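Local coordinates for protein Exo-1,3/1,4-beta-glucanase (Pseudoalteromonas sp., PDB 3RRX) that probably hydrolyses beta-1,3- and beta-1,4-linked glucans from their chain ends, as an exo-acting member of glycoside hydrolase family 3, at residues 110-115 / 124-129; 156-161 / 208-213; 187-192 / 248-253. The protein carries 1 engineered substitution. All coordinates share one frame; numbering follows the deposited sequence.

Contact 1: 110-115 / 124-129; sequences DAMHGH and FPHNIG
The rings of H113 and H126 stack face to face in a buried loop-to-loop contact, where the loop after strand 106-110 meets the residues just before helix 127-133, with H126 at its N-cap. Their centroids lie 3.6 Å apart with the planes at 17°, and CE1 of H126 sits over the centre of the H113 ring. The first torsion of H113 (54°) sets CG between its own backbone N and carbonyl carbon and turns the imidazole over to the 124-129 side. There H113 ND1 donates to F124 O at 2.9 Å, the oxygen tilted about 20° from the ring plane. F124 N returns the favour to H113 O at 3.0 Å, so this pair of residues is joined in both directions. G114 follows with backbone angles that call for glycine, and its CA rests 3.8 Å from CD2 at the edge of the F124 ring. A water at the helix start, held 2.9 Å from N127 N and 2.8 Å from H126 ND1, also donates to M112 O. CG of M112 meets the H126 ring at its edge, 3.8 Å from CE1. NE2 of H113 and of H126 bond to the carbonyl oxygens of W433 and G432, joining these barrel loops to the family 3 C-terminal domain. With each nitrogen of H113 facing a carbonyl oxygen, the ring is held at both ends and its rotation fixed, while H126 lies over one face.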
ATOM      1  N   ASP A 110       4.025   6.768  -5.216  1.00 14.93           N
ATOM      2  CA  ASP A 110       3.622   5.562  -4.499  1.00 16.87           C
ATOM      3  C   ASP A 110       2.144   5.734  -4.121  1.00 19.86           C
ATOM      4  O   ASP A 110       1.733   6.824  -3.751  1.00 22.56           O
ATOM      5  CB  ASP A 110       4.502   5.404  -3.255  1.00 19.70           C
ATOM      6  CG  ASP A 110       4.517   3.986  -2.714  1.00 21.45           C
ATOM      7  OD1 ASP A 110       3.999   3.076  -3.390  1.00 19.18           O
ATOM      8  OD2 ASP A 110       5.055   3.787  -1.605  1.00 26.17           O
ATOM      9  N   ALA A 111       1.334   4.687  -4.257  1.00 16.09           N
ATOM     10  CA  ALA A 111      -0.085   4.782  -3.883  1.00 16.49           C
ATOM     11  C   ALA A 111      -0.476   3.649  -2.935  1.00 17.17           C
ATOM     12  O   ALA A 111      -1.188   2.722  -3.327  1.00 18.75           O
ATOM     13  CB  ALA A 111      -0.961   4.753  -5.116  1.00 17.36           C
ATOM     14  N   MET A 112      -0.025   3.751  -1.688  1.00 14.84           N
ATOM     15  CA  MET A 112      -0.114   2.660  -0.705  1.00 13.15           C
ATOM     16  C   MET A 112      -1.561   2.288  -0.366  1.00 16.72           C
ATOM     17  O   MET A 112      -1.908   1.113  -0.306  1.00 19.62           O
ATOM     18  CB  MET A 112       0.688   3.022   0.564  1.00 14.10           C
ATOM     19  CG  MET A 112       1.070   1.824   1.496  1.00 14.93           C
ATOM     20  SD  MET A 112       2.162   0.608   0.683  1.00 28.80           S
ATOM     21  CE  MET A 112       3.660   1.579   0.493  1.00 17.88           C
ATOM     22  N   HIS A 113      -2.412   3.283  -0.134  1.00 14.66           N
ATOM     23  CA  HIS A 113      -3.826   3.004   0.146  1.00 14.41           C
ATOM     24  C   HIS A 113      -4.663   4.194  -0.295  1.00 13.87           C
ATOM     25  O   HIS A 113      -5.272   4.899   0.520  1.00 12.82           O
ATOM     26  CB  HIS A 113      -4.060   2.625   1.621  1.00 10.58           C
ATOM     27  CG  HIS A 113      -3.522   3.621   2.608  1.00 12.23           C
ATOM     28  ND1 HIS A 113      -4.114   3.847   3.834  1.00 12.92           N
ATOM     29  CD2 HIS A 113      -2.438   4.434   2.561  1.00 10.73           C
ATOM     30  CE1 HIS A 113      -3.417   4.752   4.500  1.00 12.20           C
ATOM     31  NE2 HIS A 113      -2.394   5.123   3.749  1.00 15.91           N
ATOM     32  N   GLY A 114      -4.674   4.399  -1.609  1.00 15.33           N
ATOM     33  CA  GLY A 114      -5.126   5.644  -2.206  1.00 15.19           C
ATOM     34  C   GLY A 114      -3.910   6.474  -2.586  1.00 16.92           C
ATOM     35  O   GLY A 114      -2.781   5.985  -2.515  1.00 15.80           O
ATOM     36  N   HIS A 115      -4.134   7.725  -2.990  1.00 14.69           N
ATOM     37  CA  HIS A 115      -3.052   8.634  -3.342  1.00 12.12           C
ATOM     38  C   HIS A 115      -2.514   9.176  -2.026  1.00 14.23           C
ATOM     39  O   HIS A 115      -2.641  10.364  -1.731  1.00 14.40           O
ATOM     40  CB  HIS A 115      -3.618   9.770  -4.197  1.00 11.07           C
ATOM     41  CG  HIS A 115      -2.585  10.564  -4.935  1.00 12.46           C
ATOM     42  ND1 HIS A 115      -1.239  10.272  -4.888  1.00 13.94           N
ATOM     43  CD2 HIS A 115      -2.706  11.647  -5.741  1.00 11.88           C
ATOM     44  CE1 HIS A 115      -0.576  11.129  -5.645  1.00 15.70           C
ATOM     45  NE2 HIS A 115      -1.443  11.972  -6.178  1.00 14.02           N
ATOM     46  N   PHE A 124      -7.940   4.721   1.857  1.00 11.86           N
ATOM     47  CA  PHE A 124      -8.622   3.442   1.968  1.00 10.91           C
ATOM     48  C   PHE A 124      -7.990   2.621   3.094  1.00 10.06           C
ATOM     49  O   PHE A 124      -6.881   2.915   3.532  1.00 10.14           O
ATOM     50  CB  PHE A 124      -8.580   2.699   0.622  1.00 10.35           C
ATOM     51  CG  PHE A 124      -9.270   3.446  -0.485  1.00 11.00           C
ATOM     52  CD1 PHE A 124     -10.641   3.330  -0.666  1.00 11.90           C
ATOM     53  CD2 PHE A 124      -8.561   4.294  -1.316  1.00 12.82           C
ATOM     54  CE1 PHE A 124     -11.290   4.030  -1.666  1.00 12.17           C
ATOM     55  CE2 PHE A 124      -9.203   5.004  -2.321  1.00 14.84           C
ATOM     56  CZ  PHE A 124     -10.571   4.878  -2.492  1.00 11.54           C
ATOM     57  N   PRO A 125      -8.701   1.592   3.571  1.00 11.56           N
ATOM     58  CA  PRO A 125      -8.071   0.678   4.530  1.00 10.68           C
ATOM     59  C   PRO A 125      -6.775   0.134   3.941  1.00 11.88           C
ATOM     60  O   PRO A 125      -6.697  -0.073   2.727  1.00 11.67           O
ATOM     61  CB  PRO A 125      -9.092  -0.456   4.652  1.00 10.43           C
ATOM     62  CG  PRO A 125     -10.401   0.183   4.343  1.00  9.27           C
ATOM     63  CD  PRO A 125     -10.093   1.216   3.271  1.00 12.13           C
ATOM     64  N   HIS A 126      -5.764  -0.071   4.778  1.00 10.51           N
ATOM     65  CA  HIS A 126      -4.553  -0.731   4.319  1.00 12.59           C
ATOM     66  C   HIS A 126      -4.899  -2.150   3.898  1.00  9.73           C
ATOM     67  O   HIS A 126      -5.957  -2.666   4.258  1.00 10.04           O
ATOM     68  CB  HIS A 126      -3.461  -0.721   5.389  1.00  8.51           C
ATOM     69  CG  HIS A 126      -2.621   0.521   5.372  1.00 13.11           C
ATOM     70  ND1 HIS A 126      -1.859   0.883   4.281  1.00 11.81           N
ATOM     71  CD2 HIS A 126      -2.427   1.485   6.306  1.00 11.82           C
ATOM     72  CE1 HIS A 126      -1.217   2.005   4.551  1.00 12.84           C
ATOM     73  NE2 HIS A 126      -1.554   2.400   5.768  1.00 12.16           N
ATOM     74  N   ASN A 127      -4.000  -2.766   3.137  1.00  8.60           N
ATOM     75  CA  ASN A 127      -4.257  -4.052   2.485  1.00 10.14           C
ATOM     76  C   ASN A 127      -4.714  -5.203   3.387  1.00  9.94           C
ATOM     77  O   ASN A 127      -5.545  -6.016   2.983  1.00 10.22           O
ATOM     78  CB  ASN A 127      -3.019  -4.489   1.687  1.00  7.68           C
ATOM     79  CG  ASN A 127      -2.923  -3.792   0.339  1.00 13.50           C
ATOM     80  OD1 ASN A 127      -3.684  -2.872   0.061  1.00 12.43           O
ATOM     81  ND2 ASN A 127      -2.000  -4.247  -0.513  1.00 13.21           N
ATOM     82  N   ILE A 128      -4.166  -5.293   4.591  1.00  9.12           N
ATOM     83  CA  ILE A 128      -4.518  -6.426   5.450  1.00  9.62           C
ATOM     84  C   ILE A 128      -6.047  -6.493   5.659  1.00 13.20           C
ATOM     85  O   ILE A 128      -6.660  -7.559   5.536  1.00 11.39           O
ATOM     86  CB  ILE A 128      -3.724  -6.417   6.784  1.00  9.25           C
ATOM     87  CG1 ILE A 128      -4.136  -7.605   7.659  1.00 11.48           C
ATOM     88  CG2 ILE A 128      -3.925  -5.083   7.544  1.00  8.91           C
ATOM     89  CD1 ILE A 128      -3.142  -7.935   8.790  1.00 11.70           C
ATOM     90  N   GLY A 129      -6.662  -5.345   5.936  1.00 10.91           N
ATOM     91  CA  GLY A 129      -8.111  -5.258   6.066  1.00  9.54           C
ATOM     92  C   GLY A 129      -8.868  -5.503   4.763  1.00 12.36           C
ATOM     93  O   GLY A 129      -9.948  -6.110   4.777  1.00  8.81           O
TER
HETATM   94  O   HOH W   1      -1.918  -0.942   2.141  1.00 12.79           O

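Contact 2: 156-161 / 208-213; sequences EWSFAP and SNRIAT
W157 to P161 and I211 to T213 run as neighbouring parallel strands of the barrel, E156 and R210 leading into them, with W157, S158 and F159 paired to I211, A212 and T213. Backbone bonds make the frame: I211 N to E156 O (2.9 Å), S158 N to I211 O (3.0 Å), T213 N to S158 O (3.1 Å), and a weak one from A160 N to T213 O. Between them, the CA hydrogens of W157 and A212 lean on the carbonyl oxygens of I211 and S158.

The main polar side-chain bond is from W157 NE1 to T213 OG1, at 2.6 Å and 163°, with the hydroxyl oxygen in the indole plane. With CG of W157 anti to the backbone N (chi1 174°), the indole edge reaches the next strand. In its place a phenylalanine, lacking the N-H, would probably leave T213 OG1 with a weak bond to S257 and its hydroxyl freer to turn.

Apolar contact backs this up. I211 CG2 lies off-centre over the five-membered ring of W157, 3.8 Å from CD1, and F159 CE2 covers a face of the same indole. S158 OG, by contrast, is buried with no partner in the model.

At the N-terminal ends, E156 accepts from W107 N through OE1 and forms a salt bridge to R372 through OE2, while R210 bridges to E374. W157 meets F290 edge-to-face on the barrel's inner side; S158 and A160 pack outward on I196 of helix 182-197, the helix of this beta-alpha-beta crossover.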
ATOM      1  N   GLU A 156       1.044  10.540 -13.770  1.00 13.19           N
ATOM      2  CA  GLU A 156       0.678   9.522 -14.765  1.00 12.80           C
ATOM      3  C   GLU A 156       0.893   8.092 -14.294  1.00 13.51           C
ATOM      4  O   GLU A 156       0.362   7.146 -14.887  1.00 11.70           O
ATOM      5  CB  GLU A 156       1.504   9.698 -16.052  1.00 14.38           C
ATOM      6  CG  GLU A 156       1.314  11.030 -16.756  1.00 15.18           C
ATOM      7  CD  GLU A 156       2.370  12.049 -16.396  1.00 17.72           C
ATOM      8  OE1 GLU A 156       3.088  11.848 -15.398  1.00 15.89           O
ATOM      9  OE2 GLU A 156       2.481  13.060 -17.126  1.00 16.88           O
ATOM     10  N   TRP A 157       1.691   7.945 -13.246  1.00 13.93           N
ATOM     11  CA  TRP A 157       2.264   6.649 -12.885  1.00 13.58           C
ATOM     12  C   TRP A 157       2.167   6.449 -11.372  1.00 11.95           C
ATOM     13  O   TRP A 157       2.660   7.267 -10.593  1.00 14.61           O
ATOM     14  CB  TRP A 157       3.716   6.593 -13.404  1.00 13.29           C
ATOM     15  CG  TRP A 157       4.548   5.382 -13.019  1.00 12.03           C
ATOM     16  CD1 TRP A 157       4.102   4.177 -12.547  1.00 11.45           C
ATOM     17  CD2 TRP A 157       5.979   5.290 -13.069  1.00 12.62           C
ATOM     18  NE1 TRP A 157       5.175   3.331 -12.320  1.00 12.53           N
ATOM     19  CE2 TRP A 157       6.336   3.999 -12.623  1.00 14.97           C
ATOM     20  CE3 TRP A 157       6.994   6.179 -13.450  1.00 10.86           C
ATOM     21  CZ2 TRP A 157       7.667   3.578 -12.542  1.00 10.98           C
ATOM     22  CZ3 TRP A 157       8.311   5.758 -13.379  1.00 13.44           C
ATOM     23  CH2 TRP A 157       8.636   4.471 -12.920  1.00 12.20           C
ATOM     24  N   SER A 158       1.502   5.377 -10.951  1.00 12.42           N
ATOM     25  CA  SER A 158       1.323   5.112  -9.521  1.00 11.72           C
ATOM     26  C   SER A 158       1.800   3.716  -9.142  1.00 14.66           C
ATOM     27  O   SER A 158       1.606   2.765  -9.900  1.00 14.77           O
ATOM     28  CB  SER A 158      -0.148   5.279  -9.135  1.00 16.17           C
ATOM     29  OG  SER A 158      -0.979   4.481  -9.961  1.00 17.75           O
ATOM     30  N   PHE A 159       2.415   3.587  -7.968  1.00 11.36           N
ATOM     31  CA  PHE A 159       2.917   2.284  -7.530  1.00 13.52           C
ATOM     32  C   PHE A 159       1.838   1.572  -6.712  1.00 15.25           C
ATOM     33  O   PHE A 159       1.553   1.956  -5.583  1.00 15.99           O
ATOM     34  CB  PHE A 159       4.204   2.412  -6.692  1.00 12.83           C
ATOM     35  CG  PHE A 159       5.230   3.356  -7.262  1.00 15.22           C
ATOM     36  CD1 PHE A 159       6.122   4.008  -6.419  1.00 15.61           C
ATOM     37  CD2 PHE A 159       5.312   3.596  -8.632  1.00 14.05           C
ATOM     38  CE1 PHE A 159       7.075   4.890  -6.925  1.00 15.88           C
ATOM     39  CE2 PHE A 159       6.255   4.484  -9.149  1.00 16.01           C
ATOM     40  CZ  PHE A 159       7.143   5.130  -8.298  1.00 16.61           C
ATOM     41  N   ALA A 160       1.227   0.555  -7.311  1.00 14.17           N
ATOM     42  CA  ALA A 160       0.233  -0.286  -6.656  1.00 12.71           C
ATOM     43  C   ALA A 160      -0.158  -1.305  -7.719  1.00 14.67           C
ATOM     44  O   ALA A 160      -0.143  -0.975  -8.901  1.00 15.48           O
ATOM     45  CB  ALA A 160      -0.981   0.542  -6.237  1.00 15.55           C
ATOM     46  N   PRO A 161      -0.508  -2.538  -7.322  1.00 11.12           N
ATOM     47  CA  PRO A 161      -0.669  -3.047  -5.951  1.00 12.43           C
ATOM     48  C   PRO A 161       0.636  -3.484  -5.279  1.00 14.58           C
ATOM     49  O   PRO A 161       1.671  -3.591  -5.935  1.00 14.04           O
ATOM     50  CB  PRO A 161      -1.539  -4.289  -6.163  1.00 12.61           C
ATOM     51  CG  PRO A 161      -1.068  -4.815  -7.501  1.00 16.22           C
ATOM     52  CD  PRO A 161      -0.840  -3.563  -8.332  1.00 11.69           C
ATOM     53  N   SER A 208      -8.531   8.380 -17.656  1.00 14.96           N
ATOM     54  CA  SER A 208      -8.035   8.561 -16.293  1.00 17.33           C
ATOM     55  C   SER A 208      -7.169   7.395 -15.808  1.00 15.85           C
ATOM     56  O   SER A 208      -6.575   7.477 -14.733  1.00 13.73           O
ATOM     57  CB  SER A 208      -9.177   8.826 -15.303  1.00 17.78           C
ATOM     58  OG  SER A 208     -10.009   7.689 -15.153  1.00 23.40           O
ATOM     59  N   ASN A 209      -7.093   6.318 -16.591  1.00 15.86           N
ATOM     60  CA  ASN A 209      -6.235   5.188 -16.228  1.00 15.92           C
ATOM     61  C   ASN A 209      -4.765   5.600 -16.130  1.00 12.96           C
ATOM     62  O   ASN A 209      -4.291   6.398 -16.942  1.00 11.39           O
ATOM     63  CB  ASN A 209      -6.368   4.045 -17.249  1.00 15.98           C
ATOM     64  CG  ASN A 209      -7.777   3.503 -17.343  1.00 16.43           C
ATOM     65  OD1 ASN A 209      -8.598   3.712 -16.448  1.00 20.13           O
ATOM     66  ND2 ASN A 209      -8.066   2.797 -18.428  1.00 16.35           N
ATOM     67  N   ARG A 210      -4.045   5.024 -15.164  1.00 11.90           N
ATOM     68  CA  ARG A 210      -2.626   5.333 -14.955  1.00 12.05           C
ATOM     69  C   ARG A 210      -1.731   4.158 -15.333  1.00 14.79           C
ATOM     70  O   ARG A 210      -2.197   3.026 -15.460  1.00 11.67           O
ATOM     71  CB  ARG A 210      -2.349   5.658 -13.471  1.00 12.53           C
ATOM     72  CG  ARG A 210      -3.294   6.662 -12.820  1.00 13.78           C
ATOM     73  CD  ARG A 210      -3.117   8.105 -13.328  1.00 11.06           C
ATOM     74  NE  ARG A 210      -3.860   8.320 -14.565  1.00 12.39           N
ATOM     75  CZ  ARG A 210      -3.726   9.385 -15.357  1.00 14.53           C
ATOM     76  NH1 ARG A 210      -4.449   9.480 -16.470  1.00 12.34           N
ATOM     77  NH2 ARG A 210      -2.863  10.347 -15.049  1.00 10.64           N
ATOM     78  N   ILE A 211      -0.438   4.431 -15.492  1.00 12.91           N
ATOM     79  CA  ILE A 211       0.564   3.366 -15.553  1.00 10.36           C
ATOM     80  C   ILE A 211       0.673   2.802 -14.137  1.00 11.30           C
ATOM     81  O   ILE A 211       0.715   3.567 -13.182  1.00 14.50           O
ATOM     82  CB  ILE A 211       1.929   3.932 -16.020  1.00 12.46           C
ATOM     83  CG1 ILE A 211       1.827   4.430 -17.469  1.00 14.57           C
ATOM     84  CG2 ILE A 211       3.031   2.878 -15.907  1.00 13.18           C
ATOM     85  CD1 ILE A 211       2.984   5.322 -17.919  1.00 15.22           C
ATOM     86  N   ALA A 212       0.677   1.475 -13.989  1.00 13.18           N
ATOM     87  CA  ALA A 212       0.802   0.857 -12.665  1.00 10.53           C
ATOM     88  C   ALA A 212       2.127   0.114 -12.456  1.00 11.12           C
ATOM     89  O   ALA A 212       2.688  -0.440 -13.394  1.00 13.52           O
ATOM     90  CB  ALA A 212      -0.368  -0.097 -12.401  1.00 10.77           C
ATOM     91  N   THR A 213       2.597   0.086 -11.209  1.00 15.20           N
ATOM     92  CA  THR A 213       3.754  -0.730 -10.818  1.00 12.82           C
ATOM     93  C   THR A 213       3.364  -1.707  -9.726  1.00 12.30           C
ATOM     94  O   THR A 213       2.877  -1.299  -8.669  1.00 15.11           O
ATOM     95  CB  THR A 213       4.912   0.115 -10.245  1.00 14.48           C
ATOM     96  OG1 THR A 213       5.468   0.939 -11.268  1.00 19.02           O
ATOM     97  CG2 THR A 213       6.022  -0.802  -9.692  1.00 11.87           C
TER

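Contact 3: 187-192 / 248-253; sequences RYAGEM and FSAINQ
S249 OG meets the backbone N of G190 where helices 182-197 and 245-252 pack, and it is round this serine, the backbone of G190 and the stem of Q253 that the two come together. They run nearly side by side, their segment axes 7.3 Å apart at closest and inclined at -26°, a spacing that small residues make possible. With chi1 at 67°, S249 OG lies between its own backbone N and carbonyl carbon; from there it comes within 3.2 Å of G190 N, a weak bond bent to 124°, and 3.4 Å from the methyl CB of A189. Its stronger partner is the carbonyl O of K186, one turn earlier on the same opposing helix.

One turn on, Q253 lays its CG 3.6 Å from the CA of G190. Only the aliphatic stem makes this touch: the chain bends at chi2, and its amide carbon lies farther from G190 CA than CG does. Glycine suits the spot, since a CB there would collide with that same CG. On the other flank of S249 the methyls of A189 and A250 approach more loosely, CB to CB at 4.4 Å, and A250 also rests on V193. Y188 and M192, away from this contact, pack on I139 of helix 136-151.

Chemically, then, a largely apolar seam is crossed by a single hydroxyl, which bonds mainly K186 O, with a weak bond to its own helix at G246 O, while weakly accepting from G190 N. The close approach itself rests on G190, A189 and A250, at a distance where residue 190 has to lack a CB.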
ATOM      1  N   ARG A 187      -5.719 -13.769  -6.308  1.00 13.14           N
ATOM      2  CA  ARG A 187      -7.071 -13.338  -6.667  1.00 15.10           C
ATOM      3  C   ARG A 187      -7.187 -11.817  -6.766  1.00 16.19           C
ATOM      4  O   ARG A 187      -7.895 -11.296  -7.621  1.00 17.46           O
ATOM      5  CB  ARG A 187      -8.080 -13.801  -5.606  1.00 19.09           C
ATOM      6  CG  ARG A 187      -8.711 -15.177  -5.834  1.00 29.79           C
ATOM      7  CD  ARG A 187      -9.635 -15.549  -4.651  1.00 28.43           C
ATOM      8  NE  ARG A 187      -8.967 -16.446  -3.713  1.00 38.45           N
ATOM      9  CZ  ARG A 187      -9.243 -16.537  -2.414  1.00 33.49           C
ATOM     10  NH1 ARG A 187     -10.182 -15.780  -1.864  1.00 31.76           N
ATOM     11  NH2 ARG A 187      -8.568 -17.394  -1.661  1.00 40.97           N
ATOM     12  N   TYR A 188      -6.503 -11.115  -5.869  1.00 12.75           N
ATOM     13  CA  TYR A 188      -6.628  -9.665  -5.753  1.00 13.58           C
ATOM     14  C   TYR A 188      -5.760  -8.865  -6.726  1.00 13.78           C
ATOM     15  O   TYR A 188      -6.184  -7.823  -7.233  1.00 13.26           O
ATOM     16  CB  TYR A 188      -6.244  -9.228  -4.338  1.00 11.00           C
ATOM     17  CG  TYR A 188      -7.369  -9.206  -3.322  1.00 14.74           C
ATOM     18  CD1 TYR A 188      -8.526  -9.956  -3.497  1.00 14.60           C
ATOM     19  CD2 TYR A 188      -7.265  -8.423  -2.179  1.00 11.39           C
ATOM     20  CE1 TYR A 188      -9.554  -9.921  -2.547  1.00 14.78           C
ATOM     21  CE2 TYR A 188      -8.277  -8.383  -1.236  1.00 11.54           C
ATOM     22  CZ  TYR A 188      -9.418  -9.125  -1.422  1.00 14.30           C
ATOM     23  OH  TYR A 188     -10.417  -9.064  -0.472  1.00 14.92           O
ATOM     24  N   ALA A 189      -4.527  -9.320  -6.940  1.00 11.60           N
ATOM     25  CA  ALA A 189      -3.520  -8.478  -7.579  1.00 10.03           C
ATOM     26  C   ALA A 189      -3.960  -7.995  -8.953  1.00 14.44           C
ATOM     27  O   ALA A 189      -3.807  -6.822  -9.282  1.00 10.93           O
ATOM     28  CB  ALA A 189      -2.178  -9.209  -7.672  1.00 14.33           C
ATOM     29  N   GLY A 190      -4.506  -8.905  -9.756  1.00 12.99           N
ATOM     30  CA  GLY A 190      -4.936  -8.552 -11.100  1.00 15.25           C
ATOM     31  C   GLY A 190      -6.093  -7.570 -11.099  1.00 13.17           C
ATOM     32  O   GLY A 190      -6.221  -6.744 -12.014  1.00 14.84           O
ATOM     33  N   GLU A 191      -6.939  -7.654 -10.075  1.00 13.81           N
ATOM     34  CA  GLU A 191      -8.067  -6.730  -9.953  1.00 14.25           C
ATOM     35  C   GLU A 191      -7.585  -5.291  -9.718  1.00 17.11           C
ATOM     36  O   GLU A 191      -8.104  -4.341 -10.319  1.00 14.65           O
ATOM     37  CB  GLU A 191      -9.006  -7.153  -8.822  1.00 15.52           C
ATOM     38  CG  GLU A 191      -9.596  -8.541  -8.975  1.00 20.50           C
ATOM     39  CD  GLU A 191     -10.606  -8.638 -10.103  1.00 28.41           C
ATOM     40  OE1 GLU A 191     -11.014  -7.587 -10.656  1.00 24.38           O
ATOM     41  OE2 GLU A 191     -10.992  -9.777 -10.440  1.00 35.34           O
ATOM     42  N   MET A 192      -6.599  -5.124  -8.839  1.00 11.13           N
ATOM     43  CA  MET A 192      -6.060  -3.788  -8.577  1.00 13.31           C
ATOM     44  C   MET A 192      -5.380  -3.234  -9.838  1.00 13.72           C
ATOM     45  O   MET A 192      -5.535  -2.060 -10.173  1.00 14.37           O
ATOM     46  CB  MET A 192      -5.092  -3.814  -7.394  1.00 13.96           C
ATOM     47  CG  MET A 192      -4.609  -2.441  -6.937  1.00 15.03           C
ATOM     48  SD  MET A 192      -5.969  -1.353  -6.437  1.00 19.29           S
ATOM     49  CE  MET A 192      -5.064   0.149  -6.054  1.00 27.25           C
ATOM     50  N   PHE A 248       1.775 -13.448 -10.788  1.00 11.89           N
ATOM     51  CA  PHE A 248       1.171 -14.243 -11.867  1.00 12.57           C
ATOM     52  C   PHE A 248      -0.021 -13.477 -12.437  1.00 13.56           C
ATOM     53  O   PHE A 248      -0.139 -13.280 -13.649  1.00 12.98           O
ATOM     54  CB  PHE A 248       0.723 -15.616 -11.358  1.00 14.03           C
ATOM     55  CG  PHE A 248       1.845 -16.474 -10.843  1.00 10.86           C
ATOM     56  CD1 PHE A 248       3.164 -16.198 -11.175  1.00 14.80           C
ATOM     57  CD2 PHE A 248       1.579 -17.555 -10.023  1.00 15.57           C
ATOM     58  CE1 PHE A 248       4.200 -17.002 -10.699  1.00 15.23           C
ATOM     59  CE2 PHE A 248       2.609 -18.360  -9.543  1.00 14.45           C
ATOM     60  CZ  PHE A 248       3.917 -18.075  -9.878  1.00 12.56           C
ATOM     61  N   SER A 249      -0.894 -13.011 -11.553  1.00 11.82           N
ATOM     62  CA  SER A 249      -2.085 -12.310 -12.011  1.00 12.93           C
ATOM     63  C   SER A 249      -1.795 -10.866 -12.429  1.00 13.00           C
ATOM     64  O   SER A 249      -2.416 -10.360 -13.357  1.00 15.31           O
ATOM     65  CB  SER A 249      -3.225 -12.415 -10.984  1.00 16.45           C
ATOM     66  OG  SER A 249      -2.920 -11.724  -9.795  1.00 20.63           O
ATOM     67  N   ALA A 250      -0.836 -10.203 -11.782  1.00 13.11           N
ATOM     68  CA  ALA A 250      -0.529  -8.818 -12.156  1.00 12.99           C
ATOM     69  C   ALA A 250       0.082  -8.752 -13.554  1.00 11.63           C
ATOM     70  O   ALA A 250      -0.268  -7.884 -14.358  1.00 11.53           O
ATOM     71  CB  ALA A 250       0.395  -8.155 -11.127  1.00 11.73           C
ATOM     72  N   ILE A 251       1.003  -9.668 -13.839  1.00 10.82           N
ATOM     73  CA  ILE A 251       1.612  -9.724 -15.159  1.00 13.05           C
ATOM     74  C   ILE A 251       0.588 -10.158 -16.211  1.00 13.49           C
ATOM     75  O   ILE A 251       0.567  -9.622 -17.321  1.00 12.15           O
ATOM     76  CB  ILE A 251       2.856 -10.653 -15.197  1.00 14.88           C
ATOM     77  CG1 ILE A 251       3.993 -10.071 -14.338  1.00 11.75           C
ATOM     78  CG2 ILE A 251       3.349 -10.809 -16.636  1.00 13.60           C
ATOM     79  CD1 ILE A 251       5.093 -11.098 -13.974  1.00 11.03           C
ATOM     80  N   ASN A 252      -0.258 -11.121 -15.867  1.00 12.33           N
ATOM     81  CA  ASN A 252      -1.262 -11.576 -16.821  1.00 12.73           C
ATOM     82  C   ASN A 252      -2.208 -10.435 -17.220  1.00 17.22           C
ATOM     83  O   ASN A 252      -2.653 -10.363 -18.373  1.00 13.88           O
ATOM     84  CB  ASN A 252      -2.040 -12.778 -16.287  1.00 12.12           C
ATOM     85  CG  ASN A 252      -2.825 -13.495 -17.375  1.00 15.59           C
ATOM     86  OD1 ASN A 252      -2.337 -13.674 -18.495  1.00 13.36           O
ATOM     87  ND2 ASN A 252      -4.052 -13.890 -17.056  1.00 14.18           N
ATOM     88  N   GLN A 253      -2.498  -9.541 -16.271  1.00 11.92           N
ATOM     89  CA  GLN A 253      -3.356  -8.389 -16.551  1.00 13.67           C
ATOM     90  C   GLN A 253      -2.607  -7.216 -17.178  1.00 13.98           C
ATOM     91  O   GLN A 253      -3.187  -6.150 -17.387  1.00 14.25           O
ATOM     92  CB  GLN A 253      -4.094  -7.926 -15.286  1.00 14.12           C
ATOM     93  CG  GLN A 253      -5.036  -8.962 -14.706  1.00 15.53           C
ATOM     94  CD  GLN A 253      -6.015  -9.521 -15.735  1.00 20.84           C
ATOM     95  OE1 GLN A 253      -6.391  -8.840 -16.686  1.00 18.95           O
ATOM     96  NE2 GLN A 253      -6.415 -10.778 -15.551  1.00 26.02           N
TER

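How the contacts relate
The three contacts belong to one family 3 N-terminal barrel domain: contact 1 lies in the loops after a strand, contact 2 in the barrel sheet, contact 3 between surrounding helices. Contact 1 meets contact 2 where the loop after strand 106-110 runs beside strand 157-162: A111 N lies 3.0 Å from F159 O, probably hydrogen-bonded. Contact 2 meets contact 3 at P161 CB, 3.7 Å from M192 CG; helix 182-197 of contact 3 connects the two strands of contact 2, so the segments alternate along the chain. Contacts 1 and 3 do not touch, their centres being about 16 Å apart. Contact 1 approaches the calcium site, the side chains of N127 and E180 being about 12 Å apart.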